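Local coordinates for protein Serpin48 (Tenebrio molitor, PDB 3OZQ) that inhibits the serine protease SPE with high specificity in the innate immunity of an insect, as a member of the serpin family, at residues N33-P38 with I366-R371; A168-A173 with K316-V321; N172-V177 with S322-E327. All blocks are in the same frame, centred on the assembly; numbering follows the deposited sequence.

How the contacts relate
The three contacts trace a path from the buried heart of the serpin to the end of its central sheet A. Contact 1 lies in sheet B, and contact 2 in sheet A, with centres about 10 Å apart; Leu-35 CD2 of the first packs 3.3 Å from Phe-318 C of the second. Contact 3 carries on along the strand used by contact 2, sharing Asn-172 and Ala-173, its centre about 12 Å away. Contacts 1 and 3 do not touch, their nearest atoms being about 7 Å apart. In serpin terms, contact 2 is the seam where the reactive-centre loop would insert, and contact 3 holds what is probably the hinge of that loop, in a position consistent with partial insertion.

Contact 1: N33-P38 with I366-R371; sequences NFLVSP and ILFAGR
The Phe-34 ring and the Arg-371 side chain cross obliquely, guanidinium and ring planes 44° apart. CG, CD and NE of the extended arginine all line the CD2-CE2 side of the ring, with NE nearest at 3.6 Å from Phe-34 CE2 and CD at 3.7 Å from the same atom. An arginine fits this buried place because its polar end is engaged by Ala-32 O and Glu-247. The ring of Phe-368 is also met obliquely, by Leu-35 CD1, 3.7 Å from Phe-368 CD1, and by Ser-37 CB near Phe-368 CE1. Leu-35 goes on to Ser-317 and Ile-319 of sheet A, whereas Phe-34 is covered by helix 10-29, through Tyr-23 among others; apolar residues therefore suit positions 34 to 36.

Between these layers the backbones run antiparallel. Phe-34 pairs with Arg-371 and Val-36 with Ala-369, each through two hydrogen bonds, with Val-36 N 2.9 Å from Ala-369 O. Gly-370, with no side chain, lets its CA lie 3.1 Å from Phe-34 O. Where the strand stops, the Ser-37 hydroxyl, anti to the backbone N (chi1 -178°), donates to Leu-367 O at 2.7 Å and also caps the helix that follows by accepting from Ser-40 N. The arrangement is that of serpin sheet B meeting helix B, whose serine-bearing start belongs to the shutter region.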
loop_
_atom_site.group_PDB
_atom_site.type_symbol
_atom_site.label_atom_id
_atom_site.label_comp_id
_atom_site.label_asym_id
_atom_site.label_seq_id
_atom_site.Cartn_x
_atom_site.Cartn_y
_atom_site.Cartn_z
ATOM N N ASN A 33 -14.549 -3.080 0.206
ATOM C CA ASN A 33 -13.430 -2.254 0.627
ATOM C C ASN A 33 -12.118 -2.959 0.330
ATOM O O ASN A 33 -12.036 -4.191 0.346
ATOM C CB ASN A 33 -13.502 -1.887 2.114
ATOM C CG ASN A 33 -14.855 -1.337 2.521
ATOM O OD1 ASN A 33 -15.608 -0.835 1.688
ATOM N ND2 ASN A 33 -15.165 -1.421 3.812
ATOM N N PHE A 34 -11.092 -2.174 0.018
ATOM C CA PHE A 34 -9.748 -2.709 0.011
ATOM C C PHE A 34 -8.686 -1.648 0.331
ATOM O O PHE A 34 -8.949 -0.424 0.308
ATOM C CB PHE A 34 -9.424 -3.495 -1.291
ATOM C CG PHE A 34 -9.240 -2.627 -2.513
ATOM C CD1 PHE A 34 -8.031 -1.997 -2.757
ATOM C CD2 PHE A 34 -10.274 -2.443 -3.408
ATOM C CE1 PHE A 34 -7.853 -1.197 -3.892
ATOM C CE2 PHE A 34 -10.108 -1.648 -4.528
ATOM C CZ PHE A 34 -8.892 -1.018 -4.767
ATOM N N LEU A 35 -7.498 -2.160 0.649
ATOM C CA LEU A 35 -6.314 -1.358 0.936
ATOM C C LEU A 35 -5.137 -2.041 0.248
ATOM O O LEU A 35 -5.013 -3.263 0.303
ATOM C CB LEU A 35 -6.071 -1.290 2.451
ATOM C CG LEU A 35 -4.809 -0.575 2.944
ATOM C CD1 LEU A 35 -4.890 0.917 2.630
ATOM C CD2 LEU A 35 -4.616 -0.773 4.441
ATOM N N VAL A 36 -4.300 -1.253 -0.429
ATOM C CA VAL A 36 -3.122 -1.766 -1.103
ATOM C C VAL A 36 -1.956 -0.774 -1.013
ATOM O O VAL A 36 -2.170 0.438 -0.944
ATOM C CB VAL A 36 -3.415 -2.130 -2.589
ATOM C CG1 VAL A 36 -3.915 -0.892 -3.388
ATOM C CG2 VAL A 36 -2.186 -2.817 -3.259
ATOM N N SER A 37 -0.732 -1.303 -0.967
ATOM C CA SER A 37 0.462 -0.472 -1.033
ATOM C C SER A 37 1.255 -0.784 -2.293
ATOM O O SER A 37 2.128 -1.659 -2.293
ATOM C CB SER A 37 1.357 -0.676 0.176
ATOM O OG SER A 37 2.479 0.193 0.076
ATOM N N PRO A 38 0.945 -0.076 -3.385
ATOM C CA PRO A 38 1.778 -0.259 -4.583
ATOM C C PRO A 38 3.248 0.059 -4.294
ATOM O O PRO A 38 4.160 -0.646 -4.771
ATOM C CB PRO A 38 1.163 0.716 -5.584
ATOM C CG PRO A 38 -0.297 0.837 -5.122
ATOM C CD PRO A 38 -0.198 0.822 -3.622
ATOM N N ILE A 366 2.713 8.542 -2.691
ATOM C CA ILE A 366 1.622 7.669 -2.254
ATOM C C ILE A 366 2.135 6.362 -1.635
ATOM O O ILE A 366 2.859 5.603 -2.274
ATOM C CB ILE A 366 0.662 7.362 -3.411
ATOM C CG1 ILE A 366 0.018 8.658 -3.908
ATOM C CG2 ILE A 366 -0.434 6.361 -2.965
ATOM C CD1 ILE A 366 -0.889 8.482 -5.101
ATOM N N LEU A 367 1.753 6.117 -0.385
ATOM C CA LEU A 367 2.142 4.926 0.360
ATOM C C LEU A 367 1.067 3.831 0.366
ATOM O O LEU A 367 1.372 2.643 0.304
ATOM C CB LEU A 367 2.472 5.302 1.803
ATOM C CG LEU A 367 3.954 5.468 2.127
ATOM C CD1 LEU A 367 4.580 6.531 1.233
ATOM C CD2 LEU A 367 4.173 5.764 3.601
ATOM N N PHE A 368 -0.187 4.252 0.461
ATOM C CA PHE A 368 -1.328 3.348 0.514
ATOM C C PHE A 368 -2.456 3.962 -0.292
ATOM O O PHE A 368 -2.581 5.179 -0.354
ATOM C CB PHE A 368 -1.834 3.200 1.948
ATOM C CG PHE A 368 -1.019 2.274 2.804
ATOM C CD1 PHE A 368 -1.217 0.902 2.745
ATOM C CD2 PHE A 368 -0.088 2.774 3.700
ATOM C CE1 PHE A 368 -0.494 0.038 3.555
ATOM C CE2 PHE A 368 0.649 1.913 4.514
ATOM C CZ PHE A 368 0.437 0.544 4.441
ATOM N N ALA A 369 -3.266 3.119 -0.918
ATOM C CA ALA A 369 -4.466 3.579 -1.587
ATOM C C ALA A 369 -5.568 2.540 -1.375
ATOM O O ALA A 369 -5.286 1.381 -1.102
ATOM C CB ALA A 369 -4.209 3.796 -3.049
ATOM N N GLY A 370 -6.816 2.960 -1.476
ATOM C CA GLY A 370 -7.904 2.022 -1.289
ATOM C C GLY A 370 -9.253 2.692 -1.413
ATOM O O GLY A 370 -9.374 3.832 -1.859
ATOM N N ARG A 371 -10.282 1.961 -1.015
ATOM C CA ARG A 371 -11.620 2.461 -1.146
ATOM C C ARG A 371 -12.483 1.876 -0.048
ATOM O O ARG A 371 -12.168 0.824 0.533
ATOM C CB ARG A 371 -12.181 2.098 -2.516
ATOM C CG ARG A 371 -12.610 0.680 -2.615
ATOM C CD ARG A 371 -13.131 0.377 -3.982
ATOM N NE ARG A 371 -13.572 -1.004 -4.058
ATOM C CZ ARG A 371 -14.376 -1.471 -5.001
ATOM N NH1 ARG A 371 -14.822 -0.654 -5.946
ATOM N NH2 ARG A 371 -14.738 -2.747 -4.993
#

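Contact 2: A168-A173 with K316-V321; sequences ALYFNA and KSFIDV
Tyr-170 and Phe-318 lie side by side across two parallel strands of serpin sheet A, the pair known as s3A and s5A, between which the reactive-centre loop inserts as a new strand. The contact is tight at its start and opens further along, the segments' axes being 16° apart.

In the tight part, Leu-169 N donates to Lys-316 O at 3.0 Å, an N-H...O angle of 154°, and Ala-168, with its small side chain, brings its CA to the same oxygen. Leu-169 CD1 presses on Ser-317 CB at 3.4 Å, closer than usual van der Waals contact; chi2 of 14°, far from a staggered value, puts CD1 there. Ser-317 CB also lies 3.2 Å from Leu-169 O, and a small side chain is compatible with so tight a spot. Next comes the aromatic pair. Tyr-170 CB sits over one face of the Phe-318 ring, 3.4 Å from CE1, but the rings themselves form an offset, near-parallel pair with little overlap, centroids 5.1 Å apart. Tyrosine here gives the apolar bulk while its hydroxyl reaches Gln-145, and its ring stacks on His-92 of the neighbouring strand.

Direct backbone bonding has already stopped after Leu-169 N. At the level of the aromatic pair, Leu-169 O and Phe-318 N are buried by the contact without any partner in the model, as if the seam had begun to part. Further along, water replaces strand-to-strand bonding. One water accepts from Phe-171 N at 2.6 Å and donates to Phe-318 O at 2.8 Å; a second donates to Phe-171 O and is held only weakly by Asp-320 N, at 3.3 Å.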
loop_
_atom_site.group_PDB
_atom_site.type_symbol
_atom_site.label_atom_id
_atom_site.label_comp_id
_atom_site.label_asym_id
_atom_site.label_seq_id
_atom_site.Cartn_x
_atom_site.Cartn_y
_atom_site.Cartn_z
ATOM N N ALA A 168 4.079 -7.655 4.267
ATOM C CA ALA A 168 3.087 -7.278 5.255
ATOM C C ALA A 168 3.431 -5.895 5.762
ATOM O O ALA A 168 4.596 -5.608 6.033
ATOM C CB ALA A 168 3.093 -8.233 6.397
ATOM N N LEU A 169 2.424 -5.043 5.897
ATOM C CA LEU A 169 2.657 -3.696 6.422
ATOM C C LEU A 169 1.419 -3.013 6.965
ATOM O O LEU A 169 0.289 -3.442 6.746
ATOM C CB LEU A 169 3.338 -2.759 5.397
ATOM C CG LEU A 169 2.967 -2.635 3.906
ATOM C CD1 LEU A 169 1.661 -3.254 3.500
ATOM C CD2 LEU A 169 3.083 -1.189 3.349
ATOM N N TYR A 170 1.672 -1.924 7.675
ATOM C CA TYR A 170 0.630 -1.072 8.204
ATOM C C TYR A 170 1.307 0.214 8.644
ATOM O O TYR A 170 2.515 0.236 8.894
ATOM C CB TYR A 170 -0.101 -1.743 9.369
ATOM C CG TYR A 170 0.701 -1.844 10.646
ATOM C CD1 TYR A 170 0.637 -0.843 11.607
ATOM C CD2 TYR A 170 1.515 -2.947 10.897
ATOM C CE1 TYR A 170 1.362 -0.932 12.784
ATOM C CE2 TYR A 170 2.251 -3.045 12.072
ATOM C CZ TYR A 170 2.167 -2.030 13.014
ATOM O OH TYR A 170 2.891 -2.111 14.182
ATOM N N PHE A 171 0.518 1.278 8.729
ATOM C CA PHE A 171 1.019 2.625 8.953
ATOM C C PHE A 171 0.495 3.139 10.284
ATOM O O PHE A 171 -0.623 2.820 10.685
ATOM C CB PHE A 171 0.509 3.541 7.841
ATOM C CG PHE A 171 1.165 4.893 7.811
ATOM C CD1 PHE A 171 2.532 5.009 7.625
ATOM C CD2 PHE A 171 0.411 6.053 7.954
ATOM C CE1 PHE A 171 3.140 6.265 7.581
ATOM C CE2 PHE A 171 1.015 7.307 7.910
ATOM C CZ PHE A 171 2.381 7.412 7.716
ATOM N N ASN A 172 1.309 3.938 10.962
ATOM C CA ASN A 172 0.906 4.557 12.214
ATOM C C ASN A 172 1.182 6.056 12.196
ATOM O O ASN A 172 2.331 6.477 12.032
ATOM C CB ASN A 172 1.632 3.895 13.380
ATOM C CG ASN A 172 1.411 4.625 14.686
ATOM O OD1 ASN A 172 0.475 4.321 15.435
ATOM N ND2 ASN A 172 2.266 5.603 14.968
ATOM N N ALA A 173 0.125 6.859 12.345
ATOM C CA ALA A 173 0.249 8.313 12.307
ATOM C C ALA A 173 -0.778 9.002 13.191
ATOM O O ALA A 173 -1.792 8.410 13.575
ATOM C CB ALA A 173 0.148 8.843 10.875
ATOM N N LYS A 316 -0.165 -8.261 2.537
ATOM C CA LYS A 316 -1.255 -8.109 3.483
ATOM C C LYS A 316 -1.039 -6.856 4.289
ATOM O O LYS A 316 0.075 -6.579 4.726
ATOM C CB LYS A 316 -1.344 -9.315 4.419
ATOM C CG LYS A 316 -2.621 -9.352 5.235
ATOM C CD LYS A 316 -2.775 -10.721 5.882
ATOM C CE LYS A 316 -4.171 -10.882 6.490
ATOM N NZ LYS A 316 -4.446 -12.279 6.942
ATOM N N SER A 317 -2.112 -6.093 4.466
ATOM C CA SER A 317 -2.038 -4.817 5.170
ATOM C C SER A 317 -3.395 -4.481 5.772
ATOM O O SER A 317 -4.414 -5.045 5.377
ATOM C CB SER A 317 -1.591 -3.708 4.210
ATOM O OG SER A 317 -2.617 -3.388 3.284
ATOM N N PHE A 318 -3.393 -3.571 6.741
ATOM C CA PHE A 318 -4.626 -3.036 7.297
ATOM C C PHE A 318 -4.464 -1.566 7.627
ATOM O O PHE A 318 -3.344 -1.038 7.700
ATOM C CB PHE A 318 -5.039 -3.793 8.557
ATOM C CG PHE A 318 -4.171 -3.517 9.736
ATOM C CD1 PHE A 318 -2.960 -4.180 9.883
ATOM C CD2 PHE A 318 -4.559 -2.610 10.706
ATOM C CE1 PHE A 318 -2.149 -3.929 10.974
ATOM C CE2 PHE A 318 -3.751 -2.352 11.796
ATOM C CZ PHE A 318 -2.548 -3.014 11.931
ATOM N N ILE A 319 -5.601 -0.914 7.805
ATOM C CA ILE A 319 -5.655 0.463 8.254
ATOM C C ILE A 319 -6.826 0.586 9.219
ATOM O O ILE A 319 -7.881 -0.045 9.042
ATOM C CB ILE A 319 -5.861 1.438 7.097
ATOM C CG1 ILE A 319 -5.735 2.888 7.597
ATOM C CG2 ILE A 319 -7.232 1.198 6.462
ATOM C CD1 ILE A 319 -5.787 3.931 6.496
ATOM N N ASP A 320 -6.620 1.368 10.262
ATOM C CA ASP A 320 -7.636 1.522 11.278
ATOM C C ASP A 320 -7.741 3.010 11.571
ATOM O O ASP A 320 -6.841 3.606 12.166
ATOM C CB ASP A 320 -7.269 0.711 12.522
ATOM C CG ASP A 320 -8.429 0.578 13.492
ATOM O OD1 ASP A 320 -8.342 -0.269 14.411
ATOM O OD2 ASP A 320 -9.431 1.318 13.333
ATOM N N VAL A 321 -8.824 3.623 11.104
ATOM C CA VAL A 321 -8.933 5.072 11.146
ATOM C C VAL A 321 -9.866 5.492 12.258
ATOM O O VAL A 321 -11.016 5.075 12.299
ATOM C CB VAL A 321 -9.405 5.645 9.804
ATOM C CG1 VAL A 321 -9.716 7.109 9.942
ATOM C CG2 VAL A 321 -8.326 5.436 8.745
HETATM O O HOH W 1 -1.928 1.339 7.832
HETATM O O HOH W 2 -3.282 1.383 10.445
#

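Contact 3: N172-V177 with S322-E327; sequences NAKWLV and SEEGVE
Trp-175 and Ala-173 bind the segment 322-327, a short antiparallel addition to serpin sheet A. Its sequence and its place after strand 310-321 mark it as the probable hinge of the reactive-centre loop, here consistent with partial insertion beside strand 163-174.

Hydrogen bonds form the framework. Ala-173 and Val-326 make a hydrogen-bonded pair, with Val-326 N 3.1 Å from Ala-173 O and a longer return bond from Ala-173 N to Val-326 O. Further on, Trp-175 N donates to Glu-324 O. The turn that presents Glu-324 O is closed by Ser-322 N binding Gly-325 O. Glycine suits position 325 because a CB there would run into Ala-173 O and press on Lys-174 CA and Trp-175 N; at its backbone angles (phi 154°) the CB would also be jammed against the preceding carbonyl oxygen.

Apolar contacts accompany the pairing. Ala-173 CB meets Val-326 CG2 at 4.1 Å, and Val-326 also rests on Val-321 and Phe-226, so a branched apolar residue fits this side of the sheet.

Charged groups contribute little. Lys-174 CD passes 3.7 Å from Glu-324 OE2, both chains being bent at chi2, yet Lys-174 NZ stays 4.7 Å from Glu-324 OE2; any attraction would be long-range. Glu-323 turns away to Lys-270 and Thr-184.

The indole provides the aromatic interactions. Gly-325 CA lies over its five-membered ring, 3.4 Å from the centroid and 23° off the normal, a CH-pi contact. Phe-226 stacks with the same tryptophan. At the edge of the indole, Trp-175 NE1 donates to Ser-322 O at 2.9 Å, with the oxygen only 6° out of the ring plane.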
loop_
_atom_site.group_PDB
_atom_site.type_symbol
_atom_site.label_atom_id
_atom_site.label_comp_id
_atom_site.label_asym_id
_atom_site.label_seq_id
_atom_site.Cartn_x
_atom_site.Cartn_y
_atom_site.Cartn_z
ATOM N N ASN A 172 1.309 3.938 10.962
ATOM C CA ASN A 172 0.906 4.557 12.214
ATOM C C ASN A 172 1.182 6.056 12.196
ATOM O O ASN A 172 2.331 6.477 12.032
ATOM C CB ASN A 172 1.632 3.895 13.380
ATOM C CG ASN A 172 1.411 4.625 14.686
ATOM O OD1 ASN A 172 0.475 4.321 15.435
ATOM N ND2 ASN A 172 2.266 5.603 14.968
ATOM N N ALA A 173 0.125 6.859 12.345
ATOM C CA ALA A 173 0.249 8.313 12.307
ATOM C C ALA A 173 -0.778 9.002 13.191
ATOM O O ALA A 173 -1.792 8.410 13.575
ATOM C CB ALA A 173 0.148 8.843 10.875
ATOM N N LYS A 174 -0.496 10.258 13.515
ATOM C CA LYS A 174 -1.393 11.077 14.323
ATOM C C LYS A 174 -1.938 12.226 13.489
ATOM O O LYS A 174 -1.188 12.881 12.763
ATOM C CB LYS A 174 -0.651 11.660 15.522
ATOM C CG LYS A 174 -0.047 10.646 16.470
ATOM C CD LYS A 174 -1.098 9.814 17.184
ATOM C CE LYS A 174 -0.429 8.894 18.198
ATOM N NZ LYS A 174 -1.405 8.069 18.974
ATOM N N TRP A 175 -3.242 12.480 13.598
ATOM C CA TRP A 175 -3.826 13.657 12.977
ATOM C C TRP A 175 -3.132 14.907 13.520
ATOM O O TRP A 175 -2.874 15.004 14.712
ATOM C CB TRP A 175 -5.325 13.755 13.297
ATOM C CG TRP A 175 -6.191 12.661 12.709
ATOM C CD1 TRP A 175 -7.057 11.845 13.387
ATOM C CD2 TRP A 175 -6.301 12.301 11.326
ATOM N NE1 TRP A 175 -7.690 10.992 12.509
ATOM C CE2 TRP A 175 -7.241 11.252 11.238
ATOM C CE3 TRP A 175 -5.694 12.762 10.149
ATOM C CZ2 TRP A 175 -7.580 10.650 10.018
ATOM C CZ3 TRP A 175 -6.033 12.156 8.934
ATOM C CH2 TRP A 175 -6.970 11.121 8.882
ATOM N N LEU A 176 -2.823 15.852 12.645
ATOM C CA LEU A 176 -2.344 17.159 13.087
ATOM C C LEU A 176 -3.440 17.854 13.900
ATOM O O LEU A 176 -3.169 18.533 14.891
ATOM C CB LEU A 176 -1.963 18.016 11.883
ATOM C CG LEU A 176 -1.498 19.446 12.163
ATOM C CD1 LEU A 176 -0.300 19.444 13.096
ATOM C CD2 LEU A 176 -1.171 20.154 10.856
ATOM N N VAL A 177 -4.680 17.665 13.465
ATOM C CA VAL A 177 -5.845 18.150 14.189
ATOM C C VAL A 177 -6.786 16.979 14.363
ATOM O O VAL A 177 -7.527 16.625 13.445
ATOM C CB VAL A 177 -6.576 19.256 13.410
ATOM C CG1 VAL A 177 -7.692 19.852 14.256
ATOM C CG2 VAL A 177 -5.593 20.333 12.954
ATOM N N SER A 322 -9.351 6.317 13.160
ATOM C CA SER A 322 -10.100 6.730 14.338
ATOM C C SER A 322 -9.873 8.212 14.654
ATOM O O SER A 322 -9.312 8.956 13.842
ATOM C CB SER A 322 -9.702 5.863 15.527
ATOM O OG SER A 322 -8.347 6.114 15.858
ATOM N N GLU A 323 -10.303 8.640 15.836
ATOM C CA GLU A 323 -10.252 10.064 16.181
ATOM C C GLU A 323 -8.837 10.646 16.310
ATOM O O GLU A 323 -8.609 11.795 15.943
ATOM C CB GLU A 323 -11.071 10.350 17.441
ATOM C CG GLU A 323 -12.567 10.188 17.238
ATOM C CD GLU A 323 -13.089 8.834 17.690
ATOM O OE1 GLU A 323 -14.283 8.758 18.051
ATOM O OE2 GLU A 323 -12.321 7.845 17.685
ATOM N N GLU A 324 -7.886 9.859 16.809
ATOM C CA GLU A 324 -6.513 10.359 16.949
ATOM C C GLU A 324 -5.655 10.196 15.697
ATOM O O GLU A 324 -4.659 10.897 15.531
ATOM C CB GLU A 324 -5.808 9.727 18.150
ATOM C CG GLU A 324 -5.700 10.661 19.360
ATOM C CD GLU A 324 -4.877 11.926 19.080
ATOM O OE1 GLU A 324 -5.098 12.946 19.771
ATOM O OE2 GLU A 324 -4.008 11.902 18.175
ATOM N N GLY A 325 -6.037 9.275 14.820
ATOM C CA GLY A 325 -5.324 9.084 13.570
ATOM C C GLY A 325 -5.503 7.671 13.057
ATOM O O GLY A 325 -6.616 7.148 13.031
ATOM N N VAL A 326 -4.403 7.040 12.657
ATOM C CA VAL A 326 -4.480 5.695 12.112
ATOM C C VAL A 326 -3.622 4.764 12.965
ATOM O O VAL A 326 -2.454 5.056 13.236
ATOM C CB VAL A 326 -4.044 5.646 10.634
ATOM C CG1 VAL A 326 -4.759 6.714 9.836
ATOM C CG2 VAL A 326 -2.555 5.829 10.517
ATOM N N GLU A 327 -4.219 3.660 13.402
ATOM C CA GLU A 327 -3.557 2.743 14.323
ATOM C C GLU A 327 -3.080 3.519 15.553
ATOM O O GLU A 327 -1.990 3.279 16.073
ATOM C CB GLU A 327 -2.395 2.029 13.620
ATOM C CG GLU A 327 -1.656 0.984 14.442
ATOM C CD GLU A 327 -2.521 -0.216 14.800
ATOM O OE1 GLU A 327 -3.675 -0.304 14.315
ATOM O OE2 GLU A 327 -2.047 -1.076 15.575
#